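Local coordinates for CocE/NonD family hydrolase (Staphylococcus aureus subsp. aureus COL, PDB 3III), which probably hydrolyses ester or amide bonds as an alpha/beta-hydrolase of the CocE/NonD family, with a catalytic domain related to X-Pro dipeptidyl-peptidases, at residues A[235-238]-A[239-243]; A[242-246]-A[247-251]; A[202-206]-A[207-211]. One frame throughout, in Å; residues are numbered along the deposited sequence.

Overall arrangement
All three contacts are local, a helix end, a helix start and a hairpin, in the chain between strands 186-192 and 262-267 of the alpha/beta-hydrolase sheet. Interactions 1 and 2 follow directly, sharing Pro242 and Leu243, with centres about 9 Å apart; His241 O takes the indole N-H of Trp248 NE1 at 2.8 Å. The earlier interaction 3 (the end of helix 198-203, hairpin 204-209 and following loop) has its centre about 10 Å from that of interaction 1. Gln238 NE2 bridges the two, 2.8 Å from Ala203 O and 2.8 Å from Asp210 O. Trp248 packs on Ala203 and Phe204. The side chain of Val202, at that helix end, is about 9 Å from a bound palmitic acid.

Interaction 1: residues A[235-238]-A[239-243]; sequences IQAQ and QEHPL
Ile235 O takes the backbone N-H of Gln239 at 3.2 Å, and the same oxygen accepts from a water at 2.7 Å. That water also donates to Gln238 OE1 and accepts from Gln239 NE2, so one molecule ties two side-chain amides to a main-chain carbonyl. Gln236 comes next: its O receives Glu240 N, and its amide reaches along the helix to the carboxylate. NE2 donates to Glu240 OE2 at 2.7 Å with an N-H...O angle of 162°. The acceptor lies almost in the Gln236 amide plane, but the approach to OE2 is from above the carboxylate, and the two flat groups stand 72° apart. The bend at chi2 of Gln236 (57°) turns the amide toward Glu240. Ala237 O accepts a weak bond from His241 N and sits at the edge of that ring, 3.5 Å from His241 CD2. Gln238 sends its extended chain the other way, into the fold, where NE2 donates to Ala203 O and Asp210 O and OE1 accepts from Arg215. With His241 leaving helical angles, this is the C-terminal end of a short alpha-helix, its i to i+4 bonds reinforced on one side by a glutamine-glutamate pair.

Interaction 2: residues A[242-246]-A[247-251]; sequences PLFDD and FWKQR
The Phe244 ring carries Lys249 on one face: CG sits 3.5 Å above the plane, displaced toward the rim, in a CH-pi contact. Phe244 CD1 meets Trp248 CB at 3.7 Å. The Phe247 ring meets the indole edge-on, its CE2 over the centre of one face, while Leu243 O comes to the indole edge, 3.2 Å from Trp248 CD1. These groups surround a helix N-cap, with Asp245 in the capping position ahead of the short helix 246-249 and Phe244 at the centre of an inverse gamma turn. Asp245 OD1 accepts from Trp248 N at 3.3 Å, nearly straight at 168°; a chi1 of 57° sets CG between the backbone N and the carbonyl carbon and swings the carboxylate back over the first turn. Its other oxygen, OD2, is hydrogen-bonded to ND1 of His241, whose ring stacks on Phe247, so the cap is tied to the preceding helix. Asp245 O then opens the helical bonding by accepting from Lys249 N at 2.9 Å. Outside the segments, Arg200 makes a cation-pi contact with Phe244. One residue on, Asp246 O receives Gln250 N weakly and, at 3.3 Å, Gln250 NE2, which stands 58° out of the carbonyl plane.

Interaction 3: residues A[202-206]-A[207-211]; sequences VAFHG and GIPDT
His205 and Ile208 satisfy each other's backbone: His205 N donates to Ile208 O at 2.8 Å, and Ile208 N returns the bond to His205 O at 2.9 Å. One step outward, Asp210 N donates to Ala203 O at 3.0 Å. Ala203 O has a second donor in the Gln238 amide. Gly207 N, at the bend, donates to a water at 2.9 Å, and this water returns a weak bond to Phe204 O. The motif is a beta hairpin with a two-residue type I' turn, His205 to Ile208, with glycines at both inner positions; Gly206 and Gly207 each have positive phi, which favours glycine. Phe204 and Pro209 form the non-hydrogen-bonded pair, and Phe204 CD1 touches Pro209 CB at 3.8 Å, both on the face that also meets Gln238. The other face bears His205 and Ile208. His205 uses both ring nitrogens, ND1 with NE2 of His533 and NE2 with O of Gly272, while its ring stacks on Trp456 of strand 447-458, so this face of the hairpin packs against the C-terminal non-catalytic region. Asp210 lies alongside His205, pointing the same way, with its CB 3.3 Å from Val202 O. Its carboxylate is well supplied: OD1 accepts from the backbone N of Gly212 and Glu532, OD2 from that of Tyr214.

Interaction 1: residues A[235-238]-A[239-243]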
loop_
_atom_site.group_PDB
_atom_site.type_symbol
_atom_site.label_atom_id
_atom_site.label_comp_id
_atom_site.label_asym_id
_atom_site.label_seq_id
_atom_site.Cartn_x
_atom_site.Cartn_y
_atom_site.Cartn_z
ATOM N N ILE A 235 -15.132 0.248 12.900
ATOM C CA ILE A 235 -16.314 0.720 12.162
ATOM C C ILE A 235 -16.834 1.996 12.890
ATOM O O ILE A 235 -17.046 3.062 12.303
ATOM C CB ILE A 235 -17.390 -0.374 12.098
ATOM C CG1 ILE A 235 -16.898 -1.590 11.283
ATOM C CG2 ILE A 235 -18.660 0.135 11.472
ATOM C CD1 ILE A 235 -16.578 -1.231 9.860
ATOM N N GLN A 236 -17.009 1.875 14.186
ATOM C CA GLN A 236 -17.500 3.005 14.977
ATOM C C GLN A 236 -16.475 4.159 15.007
ATOM O O GLN A 236 -16.869 5.345 14.977
ATOM C CB GLN A 236 -17.909 2.560 16.398
ATOM C CG GLN A 236 -18.443 3.691 17.284
ATOM C CD GLN A 236 -19.662 4.437 16.678
ATOM O OE1 GLN A 236 -20.450 3.839 15.930
ATOM N NE2 GLN A 236 -19.845 5.733 17.036
ATOM N N ALA A 237 -15.175 3.838 14.995
ATOM C CA ALA A 237 -14.118 4.861 15.023
ATOM C C ALA A 237 -14.260 5.730 13.758
ATOM O O ALA A 237 -14.211 6.981 13.836
ATOM C CB ALA A 237 -12.656 4.224 15.150
ATOM N N GLN A 238 -14.554 5.084 12.632
ATOM C CA GLN A 238 -14.735 5.801 11.358
ATOM C C GLN A 238 -15.969 6.698 11.416
ATOM O O GLN A 238 -15.965 7.788 10.914
ATOM C CB GLN A 238 -14.877 4.837 10.179
ATOM C CG GLN A 238 -15.028 5.510 8.766
ATOM C CD GLN A 238 -15.404 4.451 7.702
ATOM O OE1 GLN A 238 -16.310 3.666 7.932
ATOM N NE2 GLN A 238 -14.679 4.407 6.576
ATOM N N GLN A 239 -17.045 6.204 12.001
ATOM C CA GLN A 239 -18.230 7.012 12.150
ATOM C C GLN A 239 -17.944 8.274 12.974
ATOM O O GLN A 239 -18.402 9.339 12.662
ATOM C CB GLN A 239 -19.277 6.241 12.973
ATOM C CG GLN A 239 -19.952 5.089 12.304
ATOM C CD GLN A 239 -20.908 5.566 11.275
ATOM O OE1 GLN A 239 -22.068 5.913 11.581
ATOM N NE2 GLN A 239 -20.426 5.616 10.027
ATOM N N GLU A 240 -17.295 8.113 14.119
ATOM C CA GLU A 240 -17.233 9.181 15.097
ATOM C C GLU A 240 -15.984 10.060 15.030
ATOM O O GLU A 240 -15.892 11.056 15.770
ATOM C CB GLU A 240 -17.451 8.603 16.534
ATOM C CG GLU A 240 -16.261 7.869 17.053
ATOM C CD GLU A 240 -16.542 6.867 18.179
ATOM O OE1 GLU A 240 -15.525 6.320 18.703
ATOM O OE2 GLU A 240 -17.705 6.595 18.490
ATOM N N HIS A 241 -15.060 9.744 14.130
ATOM C CA HIS A 241 -13.858 10.557 13.911
ATOM C C HIS A 241 -13.744 10.930 12.414
ATOM O O HIS A 241 -12.886 10.398 11.679
ATOM C CB HIS A 241 -12.631 9.811 14.386
ATOM C CG HIS A 241 -12.602 9.575 15.879
ATOM N ND1 HIS A 241 -12.335 10.572 16.779
ATOM C CD2 HIS A 241 -12.800 8.455 16.619
ATOM C CE1 HIS A 241 -12.382 10.089 18.010
ATOM N NE2 HIS A 241 -12.647 8.800 17.944
ATOM N N PRO A 242 -14.613 11.822 11.952
ATOM C CA PRO A 242 -14.619 12.160 10.504
ATOM C C PRO A 242 -13.433 13.055 10.037
ATOM O O PRO A 242 -13.199 13.239 8.828
ATOM C CB PRO A 242 -15.956 12.867 10.337
ATOM C CG PRO A 242 -16.240 13.452 11.656
ATOM C CD PRO A 242 -15.798 12.378 12.640
ATOM N N LEU A 243 -12.699 13.598 10.986
ATOM C CA LEU A 243 -11.607 14.525 10.734
ATOM C C LEU A 243 -10.322 13.900 11.286
ATOM O O LEU A 243 -10.361 12.933 12.060
ATOM C CB LEU A 243 -11.881 15.881 11.404
ATOM C CG LEU A 243 -12.982 16.725 10.748
ATOM C CD1 LEU A 243 -13.486 17.757 11.726
ATOM C CD2 LEU A 243 -12.355 17.307 9.422
HETATM O O HOH W 1 -18.322 3.310 9.937
#

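Interaction 2: residues A[242-246]-A[247-251]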
loop_
_atom_site.group_PDB
_atom_site.type_symbol
_atom_site.label_atom_id
_atom_site.label_comp_id
_atom_site.label_asym_id
_atom_site.label_seq_id
_atom_site.Cartn_x
_atom_site.Cartn_y
_atom_site.Cartn_z
ATOM N N PRO A 242 -14.613 11.822 11.952
ATOM C CA PRO A 242 -14.619 12.160 10.504
ATOM C C PRO A 242 -13.433 13.055 10.037
ATOM O O PRO A 242 -13.199 13.239 8.828
ATOM C CB PRO A 242 -15.956 12.867 10.337
ATOM C CG PRO A 242 -16.240 13.452 11.656
ATOM C CD PRO A 242 -15.798 12.378 12.640
ATOM N N LEU A 243 -12.699 13.598 10.986
ATOM C CA LEU A 243 -11.607 14.525 10.734
ATOM C C LEU A 243 -10.322 13.900 11.286
ATOM O O LEU A 243 -10.361 12.933 12.060
ATOM C CB LEU A 243 -11.881 15.881 11.404
ATOM C CG LEU A 243 -12.982 16.725 10.748
ATOM C CD1 LEU A 243 -13.486 17.757 11.726
ATOM C CD2 LEU A 243 -12.355 17.307 9.422
ATOM N N PHE A 244 -9.187 14.476 10.914
ATOM C CA PHE A 244 -7.870 13.991 11.334
ATOM C C PHE A 244 -7.629 14.593 12.713
ATOM O O PHE A 244 -6.990 15.602 12.843
ATOM C CB PHE A 244 -6.795 14.417 10.318
ATOM C CG PHE A 244 -5.406 13.887 10.623
ATOM C CD1 PHE A 244 -5.160 12.531 10.657
ATOM C CD2 PHE A 244 -4.338 14.761 10.842
ATOM C CE1 PHE A 244 -3.894 12.043 10.919
ATOM C CE2 PHE A 244 -3.047 14.279 11.083
ATOM C CZ PHE A 244 -2.843 12.906 11.147
ATOM N N ASP A 245 -8.162 13.945 13.746
ATOM C CA ASP A 245 -8.169 14.488 15.108
ATOM C C ASP A 245 -7.142 13.727 15.978
ATOM O O ASP A 245 -6.298 13.022 15.444
ATOM C CB ASP A 245 -9.605 14.397 15.666
ATOM C CG ASP A 245 -10.171 12.963 15.663
ATOM O OD1 ASP A 245 -9.431 12.003 15.360
ATOM O OD2 ASP A 245 -11.388 12.789 15.961
ATOM N N ASP A 246 -7.179 13.864 17.303
ATOM C CA ASP A 246 -6.176 13.190 18.124
ATOM C C ASP A 246 -6.212 11.665 17.947
ATOM O O ASP A 246 -5.176 10.994 18.002
ATOM C CB ASP A 246 -6.396 13.492 19.629
ATOM C CG ASP A 246 -6.097 14.948 19.989
ATOM O OD1 ASP A 246 -5.535 15.664 19.124
ATOM O OD2 ASP A 246 -6.405 15.377 21.147
ATOM N N PHE A 247 -7.413 11.105 17.820
ATOM C CA PHE A 247 -7.555 9.667 17.527
ATOM C C PHE A 247 -6.746 9.213 16.307
ATOM O O PHE A 247 -5.904 8.282 16.408
ATOM C CB PHE A 247 -9.035 9.295 17.336
ATOM C CG PHE A 247 -9.225 7.847 16.998
ATOM C CD1 PHE A 247 -9.290 6.897 18.014
ATOM C CD2 PHE A 247 -9.270 7.426 15.676
ATOM C CE1 PHE A 247 -9.429 5.565 17.716
ATOM C CE2 PHE A 247 -9.401 6.094 15.368
ATOM C CZ PHE A 247 -9.483 5.155 16.396
ATOM N N TRP A 248 -6.992 9.845 15.169
ATOM C CA TRP A 248 -6.321 9.461 13.933
ATOM C C TRP A 248 -4.852 9.853 13.885
ATOM O O TRP A 248 -4.084 9.176 13.210
ATOM C CB TRP A 248 -7.042 10.005 12.690
ATOM C CG TRP A 248 -8.358 9.303 12.392
ATOM C CD1 TRP A 248 -9.607 9.866 12.367
ATOM C CD2 TRP A 248 -8.555 7.914 12.153
ATOM N NE1 TRP A 248 -10.542 8.917 12.024
ATOM C CE2 TRP A 248 -9.920 7.715 11.907
ATOM C CE3 TRP A 248 -7.693 6.816 12.042
ATOM C CZ2 TRP A 248 -10.459 6.436 11.600
ATOM C CZ3 TRP A 248 -8.230 5.568 11.755
ATOM C CH2 TRP A 248 -9.602 5.389 11.580
ATOM N N LYS A 249 -4.458 10.944 14.571
ATOM C CA LYS A 249 -3.039 11.301 14.638
ATOM C C LYS A 249 -2.207 10.191 15.275
ATOM O O LYS A 249 -1.065 9.992 14.911
ATOM C CB LYS A 249 -2.825 12.640 15.383
ATOM C CG LYS A 249 -3.311 13.866 14.583
ATOM C CD LYS A 249 -3.391 15.175 15.393
ATOM C CE LYS A 249 -3.902 16.302 14.509
ATOM N NZ LYS A 249 -3.905 17.575 15.240
ATOM N N GLN A 250 -2.783 9.456 16.218
ATOM C CA GLN A 250 -2.111 8.293 16.814
ATOM C C GLN A 250 -2.028 7.094 15.873
ATOM O O GLN A 250 -1.358 6.086 16.219
ATOM C CB GLN A 250 -2.834 7.859 18.075
ATOM C CG GLN A 250 -2.761 8.891 19.161
ATOM C CD GLN A 250 -3.534 8.468 20.359
ATOM O OE1 GLN A 250 -3.191 7.483 21.005
ATOM N NE2 GLN A 250 -4.588 9.209 20.692
ATOM N N ARG A 251 -2.657 7.193 14.686
ATOM C CA ARG A 251 -2.588 6.129 13.663
ATOM C C ARG A 251 -1.859 6.551 12.374
ATOM O O ARG A 251 -1.990 5.907 11.308
ATOM C CB ARG A 251 -3.966 5.555 13.323
ATOM C CG ARG A 251 -4.854 5.178 14.529
ATOM C CD ARG A 251 -4.234 4.086 15.367
ATOM N NE ARG A 251 -4.807 2.756 15.139
ATOM C CZ ARG A 251 -5.916 2.296 15.724
ATOM N NH1 ARG A 251 -6.636 3.099 16.538
ATOM N NH2 ARG A 251 -6.343 1.066 15.480
#

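Interaction 3: residues A[202-206]-A[207-211]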
loop_
_atom_site.group_PDB
_atom_site.type_symbol
_atom_site.label_atom_id
_atom_site.label_comp_id
_atom_site.label_asym_id
_atom_site.label_seq_id
_atom_site.Cartn_x
_atom_site.Cartn_y
_atom_site.Cartn_z
ATOM N N VAL A 202 -6.803 4.528 4.162
ATOM C CA VAL A 202 -7.772 3.425 4.133
ATOM C C VAL A 202 -9.157 3.800 4.716
ATOM O O VAL A 202 -10.155 3.390 4.159
ATOM C CB VAL A 202 -7.241 2.122 4.809
ATOM C CG1 VAL A 202 -7.039 2.286 6.338
ATOM C CG2 VAL A 202 -8.173 0.936 4.482
ATOM N N ALA A 203 -9.194 4.506 5.864
ATOM C CA ALA A 203 -10.465 4.906 6.521
ATOM C C ALA A 203 -11.253 5.955 5.694
ATOM O O ALA A 203 -12.487 5.940 5.636
ATOM C CB ALA A 203 -10.220 5.390 8.009
ATOM N N PHE A 204 -10.521 6.872 5.058
ATOM C CA PHE A 204 -11.100 7.915 4.241
ATOM C C PHE A 204 -10.173 8.204 3.089
ATOM O O PHE A 204 -8.956 8.139 3.196
ATOM C CB PHE A 204 -11.293 9.248 5.012
ATOM C CG PHE A 204 -12.061 9.113 6.326
ATOM C CD1 PHE A 204 -13.449 9.403 6.410
ATOM C CD2 PHE A 204 -11.396 8.700 7.470
ATOM C CE1 PHE A 204 -14.145 9.224 7.587
ATOM C CE2 PHE A 204 -12.085 8.581 8.655
ATOM C CZ PHE A 204 -13.468 8.819 8.700
ATOM N N HIS A 205 -10.750 8.536 1.968
ATOM C CA HIS A 205 -9.953 9.057 0.861
ATOM C C HIS A 205 -10.316 10.497 0.638
ATOM O O HIS A 205 -11.441 10.800 0.300
ATOM C CB HIS A 205 -10.197 8.244 -0.390
ATOM C CG HIS A 205 -9.837 6.824 -0.232
ATOM N ND1 HIS A 205 -10.784 5.832 -0.141
ATOM C CD2 HIS A 205 -8.632 6.219 -0.088
ATOM C CE1 HIS A 205 -10.176 4.671 0.024
ATOM N NE2 HIS A 205 -8.875 4.876 0.046
ATOM N N GLY A 206 -9.356 11.403 0.866
ATOM C CA GLY A 206 -9.690 12.829 0.742
ATOM C C GLY A 206 -10.788 13.260 1.675
ATOM O O GLY A 206 -11.501 14.227 1.409
ATOM N N GLY A 207 -10.920 12.573 2.817
ATOM C CA GLY A 207 -12.030 12.873 3.698
ATOM C C GLY A 207 -13.326 12.102 3.421
ATOM O O GLY A 207 -14.300 12.218 4.204
ATOM N N ILE A 208 -13.396 11.355 2.315
ATOM C CA ILE A 208 -14.649 10.616 1.976
ATOM C C ILE A 208 -14.474 9.205 2.584
ATOM O O ILE A 208 -13.531 8.505 2.195
ATOM C CB ILE A 208 -14.860 10.479 0.436
ATOM C CG1 ILE A 208 -14.715 11.820 -0.286
ATOM C CG2 ILE A 208 -16.239 9.802 0.100
ATOM C CD1 ILE A 208 -14.766 11.695 -1.876
ATOM N N PRO A 209 -15.396 8.748 3.460
ATOM C CA PRO A 209 -15.248 7.459 4.114
ATOM C C PRO A 209 -15.313 6.268 3.171
ATOM O O PRO A 209 -16.154 6.225 2.282
ATOM C CB PRO A 209 -16.379 7.413 5.136
ATOM C CG PRO A 209 -17.320 8.419 4.721
ATOM C CD PRO A 209 -16.649 9.408 3.807
ATOM N N ASP A 210 -14.399 5.326 3.363
ATOM C CA ASP A 210 -14.395 4.088 2.602
ATOM C C ASP A 210 -15.475 3.211 3.223
ATOM O O ASP A 210 -15.363 2.768 4.365
ATOM C CB ASP A 210 -13.064 3.414 2.655
ATOM C CG ASP A 210 -13.024 2.050 1.864
ATOM O OD1 ASP A 210 -14.030 1.708 1.202
ATOM O OD2 ASP A 210 -12.017 1.286 2.004
ATOM N N THR A 211 -16.498 2.931 2.454
ATOM C CA THR A 211 -17.595 2.076 2.900
ATOM C C THR A 211 -17.427 0.620 2.387
ATOM O O THR A 211 -18.275 -0.287 2.639
ATOM C CB THR A 211 -18.903 2.626 2.410
ATOM O OG1 THR A 211 -18.927 2.619 0.975
ATOM C CG2 THR A 211 -19.130 4.021 2.974
HETATM O O HOH W 2 -8.655 11.065 3.938
#